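Local coordinates for protein ATP grasp ligase (Microcystis aeruginosa MRC, PDB 5IG9) that probably uses ATP to close ester (lactone) rings between side chains of a microviridin precursor peptide, as an ATP-grasp ligase, at residues T227-S232 / Q254-P259; F273-G278 / L293-V298. One frame throughout, in Å; residues are numbered along the deposited sequence.

Contact 1 (227-232 with 254-259) and contact 2 (273-278 with 293-298) lie at the two margins of one antiparallel sheet, whose strand order is 254-255, 224-231, 214-221, 277-284, 290-296. Their centres are 18 Å apart and their nearest atoms about 9 Å apart, so they do not touch. They follow each other in series along the chain, and helix 260-273 bridges them: Pro259, the last residue of contact 1, is its N-cap, and Phe273, the first of contact 2, is its last residue. The first contact attaches a short edge strand, while the second packs the open end of hairpin 277-284/290-296, which carries the family's Glu-x-Asn sequence.

Contact 1: T227-S232 / Q254-P259; sequences TAAINS and QPYDLP
The phenol ring of Tyr256 is met obliquely by two methyl groups of strand 224-231: Ala229 CB lies 3.6 Å from Tyr256 CD2, and Thr227 CG2 is 4.0 Å from Tyr256 CD1. Both methyls lie on the same side of the ring plane; with CG anti to the backbone N (chi1 -172°), that first ring atom is brought beside Ala229 CB. Farther out the ring leaves the strand, and its hydroxyl hydrogen-bonds to that of Tyr290. The backbones form a short antiparallel pairing that puts strand 254-255 at the margin of the five-stranded sheet. Ala229 and Gln254 make a hydrogen-bonded pair through two nearly straight bonds, Ala229 N to Gln254 O at 2.9 Å (165° at the hydrogen) and Gln254 N to Ala229 O at 2.8 Å (161°). Ala228 and Pro255 follow as a non-hydrogen-bonded pair, a position compatible with a proline nitrogen that carries no hydrogen. Beyond it Tyr256 N gives Thr227 O a weak, bent bond of 3.2 Å. Thr227 then turns its side chain to Leu258, with OG1 3.4 Å from Leu258 CD1 and CG2 3.8 Å from Leu258 CG. Leu258 also packs on Ile218 of the next strand and on Leu266 of helix 260-273.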
loop_
_atom_site.group_PDB
_atom_site.type_symbol
_atom_site.label_atom_id
_atom_site.label_comp_id
_atom_site.label_asym_id
_atom_site.label_seq_id
_atom_site.Cartn_x
_atom_site.Cartn_y
_atom_site.Cartn_z
ATOM N N THR A 227 15.135 15.878 18.683
ATOM C CA THR A 227 15.427 14.672 19.446
ATOM C C THR A 227 14.977 14.852 20.887
ATOM O O THR A 227 15.366 15.822 21.547
ATOM C CB THR A 227 16.919 14.340 19.404
ATOM O OG1 THR A 227 17.337 14.186 18.044
ATOM C CG2 THR A 227 17.189 13.045 20.156
ATOM N N ALA A 228 14.175 13.908 21.371
ATOM C CA ALA A 228 13.685 13.907 22.740
ATOM C C ALA A 228 13.999 12.569 23.397
ATOM O O ALA A 228 13.899 11.516 22.761
ATOM C CB ALA A 228 12.179 14.181 22.783
ATOM N N ALA A 229 14.376 12.612 24.672
ATOM C CA ALA A 229 14.757 11.419 25.414
ATOM C C ALA A 229 13.975 11.340 26.716
ATOM O O ALA A 229 13.544 12.358 27.263
ATOM C CB ALA A 229 16.257 11.398 25.718
ATOM N N ILE A 230 13.796 10.117 27.206
ATOM C CA ILE A 230 13.138 9.874 28.482
ATOM C C ILE A 230 13.793 8.669 29.139
ATOM O O ILE A 230 14.125 7.682 28.470
ATOM C CB ILE A 230 11.617 9.664 28.315
ATOM C CG1 ILE A 230 10.930 9.545 29.675
ATOM C CG2 ILE A 230 11.320 8.433 27.472
ATOM C CD1 ILE A 230 9.423 9.471 29.582
ATOM N N ASN A 231 14.002 8.760 30.450
ATOM C CA ASN A 231 14.580 7.668 31.223
ATOM C C ASN A 231 13.472 6.686 31.576
ATOM O O ASN A 231 12.614 6.978 32.415
ATOM C CB ASN A 231 15.263 8.209 32.474
ATOM C CG ASN A 231 16.038 7.145 33.224
ATOM O OD1 ASN A 231 15.515 6.074 33.536
ATOM N ND2 ASN A 231 17.299 7.437 33.517
ATOM N N SER A 232 13.489 5.521 30.940
ATOM C CA SER A 232 12.492 4.495 31.188
ATOM C C SER A 232 12.981 3.416 32.140
ATOM O O SER A 232 12.254 2.446 32.383
ATOM C CB SER A 232 12.068 3.852 29.867
ATOM O OG SER A 232 13.194 3.342 29.181
ATOM N N GLN A 254 12.788 15.073 27.577
ATOM C CA GLN A 254 13.667 16.241 27.596
ATOM C C GLN A 254 14.564 16.289 26.367
ATOM O O GLN A 254 14.894 15.249 25.795
ATOM C CB GLN A 254 14.518 16.247 28.868
ATOM C CG GLN A 254 15.268 14.949 29.119
ATOM C CD GLN A 254 16.737 15.175 29.419
ATOM O OE1 GLN A 254 17.109 15.518 30.541
ATOM N NE2 GLN A 254 17.582 14.981 28.413
ATOM N N PRO A 255 14.959 17.491 25.957
ATOM C CA PRO A 255 15.826 17.611 24.780
ATOM C C PRO A 255 17.042 16.711 24.917
ATOM O O PRO A 255 17.494 16.403 26.022
ATOM C CB PRO A 255 16.221 19.093 24.776
ATOM C CG PRO A 255 15.160 19.776 25.567
ATOM C CD PRO A 255 14.748 18.789 26.621
ATOM N N TYR A 256 17.575 16.287 23.774
ATOM C CA TYR A 256 18.713 15.381 23.749
ATOM C C TYR A 256 19.523 15.665 22.494
ATOM O O TYR A 256 18.955 15.946 21.436
ATOM C CB TYR A 256 18.256 13.917 23.787
ATOM C CG TYR A 256 19.363 12.893 23.948
ATOM C CD1 TYR A 256 20.080 12.436 22.848
ATOM C CD2 TYR A 256 19.677 12.369 25.195
ATOM C CE1 TYR A 256 21.085 11.499 22.989
ATOM C CE2 TYR A 256 20.680 11.431 25.345
ATOM C CZ TYR A 256 21.380 11.000 24.238
ATOM O OH TYR A 256 22.379 10.066 24.380
ATOM N N ASP A 257 20.847 15.598 22.619
ATOM C CA ASP A 257 21.755 15.859 21.507
ATOM C C ASP A 257 22.286 14.531 20.978
ATOM O O ASP A 257 23.116 13.884 21.625
ATOM C CB ASP A 257 22.900 16.773 21.938
ATOM C CG ASP A 257 22.447 18.201 22.192
ATOM O OD1 ASP A 257 21.567 18.695 21.454
ATOM O OD2 ASP A 257 22.972 18.835 23.135
ATOM N N LEU A 258 21.807 14.130 19.807
ATOM C CA LEU A 258 22.343 12.956 19.146
ATOM C C LEU A 258 23.792 13.200 18.727
ATOM O O LEU A 258 24.178 14.335 18.434
ATOM C CB LEU A 258 21.518 12.610 17.910
ATOM C CG LEU A 258 20.150 11.960 18.092
ATOM C CD1 LEU A 258 19.452 11.829 16.747
ATOM C CD2 LEU A 258 20.307 10.604 18.751
ATOM N N PRO A 259 24.614 12.155 18.700
ATOM C CA PRO A 259 25.908 12.265 18.021
ATOM C C PRO A 259 25.704 12.662 16.565
ATOM O O PRO A 259 24.760 12.215 15.910
ATOM C CB PRO A 259 26.495 10.855 18.151
ATOM C CG PRO A 259 25.829 10.284 19.365
ATOM C CD PRO A 259 24.438 10.848 19.357
#

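Contact 2: F273-G278 / L293-V298; sequences FGLNYG and LEINPV
Leu275 and Ile295 reach each other through different first torsions. Leu275 CG is anti to its own carbonyl carbon (chi1 -63°), whereas Ile295 CG1 is anti to its backbone N (chi1 169°) and its chain runs on extended to CD1. The two terminal methyls meet, Leu275 CD1 to Ile295 CD1, at 3.8 Å. The same Leu275 CD1 also rests on the pyrrolidine ring of Pro297, 3.7 Å from Pro297 CB and 3.8 Å from Pro297 CG, so one methyl touches both the strand residue Ile295 and Pro297 just past the strand's end. Ala122 of helix 116-122 touches both Leu275 and Pro297.

Tyr277 makes a different kind of approach: its ring edge points at the Pro297 carbonyl, whose oxygen lies in the ring plane 3.2 Å from Tyr277 CD2. Val298 CA sits near the same plane, 4.2 Å from Tyr277 CE2, and the hydroxyl goes on to hydrogen-bond to the carbonyl of Gly299. Gly278 adds a backbone approach, its CA 3.9 Å from Asn296 O.

This is the open end of hairpin 277-284/290-296. The end of its second strand and the residue after it read Leu293-Glu294-Ile295-Asn296-Pro297, which matches a sequence typical of ATP-grasp enzymes; in relatives its Glu and Asn bind magnesium. Asn296 OD1 here accepts a weak bond from Val298 N, 3.3 Å away.

No hydrogen bond joins the two segments directly, and their contact is mainly buried apolar packing, possibly supplemented by a weak attraction between the Pro297 carbonyl and the hydrogen on Tyr277 CD2; backbone bonding of Asn296 with Ala279 ties the strands just beyond it.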
loop_
_atom_site.group_PDB
_atom_site.type_symbol
_atom_site.label_atom_id
_atom_site.label_comp_id
_atom_site.label_asym_id
_atom_site.label_seq_id
_atom_site.Cartn_x
_atom_site.Cartn_y
_atom_site.Cartn_z
ATOM N N PHE A 273 14.576 6.734 1.513
ATOM C CA PHE A 273 13.149 6.532 1.310
ATOM C C PHE A 273 12.461 7.730 0.668
ATOM O O PHE A 273 11.298 7.607 0.269
ATOM C CB PHE A 273 12.469 6.196 2.642
ATOM C CG PHE A 273 12.807 4.829 3.160
ATOM C CD1 PHE A 273 12.350 3.697 2.505
ATOM C CD2 PHE A 273 13.582 4.673 4.296
ATOM C CE1 PHE A 273 12.660 2.436 2.975
ATOM C CE2 PHE A 273 13.894 3.414 4.772
ATOM C CZ PHE A 273 13.433 2.296 4.109
ATOM N N GLY A 274 13.145 8.867 0.555
ATOM C CA GLY A 274 12.561 10.053 -0.041
ATOM C C GLY A 274 11.614 10.818 0.854
ATOM O O GLY A 274 10.670 11.441 0.357
ATOM N N LEU A 275 11.836 10.797 2.162
ATOM C CA LEU A 275 10.924 11.420 3.105
ATOM C C LEU A 275 11.441 12.782 3.547
ATOM O O LEU A 275 12.647 12.998 3.682
ATOM C CB LEU A 275 10.714 10.529 4.330
ATOM C CG LEU A 275 10.053 9.174 4.079
ATOM C CD1 LEU A 275 9.850 8.427 5.387
ATOM C CD2 LEU A 275 8.733 9.342 3.345
ATOM N N ASN A 276 10.504 13.705 3.769
ATOM C CA ASN A 276 10.803 14.966 4.433
ATOM C C ASN A 276 10.121 15.086 5.790
ATOM O O ASN A 276 10.240 16.132 6.436
ATOM C CB ASN A 276 10.417 16.153 3.539
ATOM C CG ASN A 276 11.447 16.424 2.453
ATOM O OD1 ASN A 276 12.620 16.670 2.740
ATOM N ND2 ASN A 276 11.012 16.374 1.200
ATOM N N TYR A 277 9.410 14.052 6.236
ATOM C CA TYR A 277 8.930 13.952 7.607
ATOM C C TYR A 277 9.077 12.512 8.066
ATOM O O TYR A 277 8.928 11.578 7.274
ATOM C CB TYR A 277 7.468 14.399 7.760
ATOM C CG TYR A 277 6.907 14.141 9.145
ATOM C CD1 TYR A 277 7.084 15.064 10.169
ATOM C CD2 TYR A 277 6.217 12.968 9.433
ATOM C CE1 TYR A 277 6.583 14.829 11.437
ATOM C CE2 TYR A 277 5.713 12.725 10.698
ATOM C CZ TYR A 277 5.899 13.659 11.695
ATOM O OH TYR A 277 5.399 13.425 12.955
ATOM N N GLY A 278 9.370 12.338 9.352
ATOM C CA GLY A 278 9.491 11.007 9.915
ATOM C C GLY A 278 9.600 10.993 11.424
ATOM O O GLY A 278 10.312 11.814 12.008
ATOM N N LEU A 293 15.161 1.437 15.970
ATOM C CA LEU A 293 13.978 0.592 16.080
ATOM C C LEU A 293 13.050 0.736 14.882
ATOM O O LEU A 293 12.766 -0.253 14.198
ATOM C CB LEU A 293 13.216 0.902 17.375
ATOM C CG LEU A 293 13.883 0.532 18.700
ATOM C CD1 LEU A 293 12.933 0.796 19.856
ATOM C CD2 LEU A 293 14.346 -0.917 18.697
ATOM N N GLU A 294 12.572 1.947 14.601
ATOM C CA GLU A 294 11.499 2.124 13.635
ATOM C C GLU A 294 11.426 3.582 13.202
ATOM O O GLU A 294 11.669 4.487 14.001
ATOM C CB GLU A 294 10.158 1.685 14.238
ATOM C CG GLU A 294 8.931 2.006 13.398
ATOM C CD GLU A 294 7.646 1.607 14.094
ATOM O OE1 GLU A 294 7.694 0.682 14.932
ATOM O OE2 GLU A 294 6.595 2.223 13.814
ATOM N N ILE A 295 11.092 3.796 11.934
ATOM C CA ILE A 295 10.697 5.104 11.429
ATOM C C ILE A 295 9.258 5.003 10.940
ATOM O O ILE A 295 8.928 4.128 10.128
ATOM C CB ILE A 295 11.628 5.606 10.309
ATOM C CG1 ILE A 295 11.023 6.833 9.626
ATOM C CG2 ILE A 295 11.905 4.512 9.296
ATOM C CD1 ILE A 295 11.858 7.356 8.480
ATOM N N ASN A 296 8.404 5.883 11.447
ATOM C CA ASN A 296 7.016 5.940 11.014
ATOM C C ASN A 296 6.811 7.201 10.191
ATOM O O ASN A 296 6.836 8.308 10.750
ATOM C CB ASN A 296 6.070 5.920 12.214
ATOM C CG ASN A 296 4.612 5.823 11.808
ATOM O OD1 ASN A 296 4.286 5.685 10.628
ATOM N ND2 ASN A 296 3.723 5.881 12.792
ATOM N N PRO A 297 6.605 7.094 8.875
ATOM C CA PRO A 297 6.489 8.302 8.044
ATOM C C PRO A 297 5.290 9.175 8.376
ATOM O O PRO A 297 5.216 10.302 7.868
ATOM C CB PRO A 297 6.384 7.741 6.618
ATOM C CG PRO A 297 6.938 6.355 6.704
ATOM C CD PRO A 297 6.571 5.864 8.068
ATOM N N VAL A 298 4.355 8.703 9.201
ATOM C CA VAL A 298 3.192 9.496 9.587
ATOM C C VAL A 298 2.999 9.432 11.098
ATOM O O VAL A 298 1.875 9.556 11.597
ATOM C CB VAL A 298 1.922 9.026 8.853
ATOM C CG1 VAL A 298 2.018 9.317 7.360
ATOM C CG2 VAL A 298 1.687 7.543 9.096
#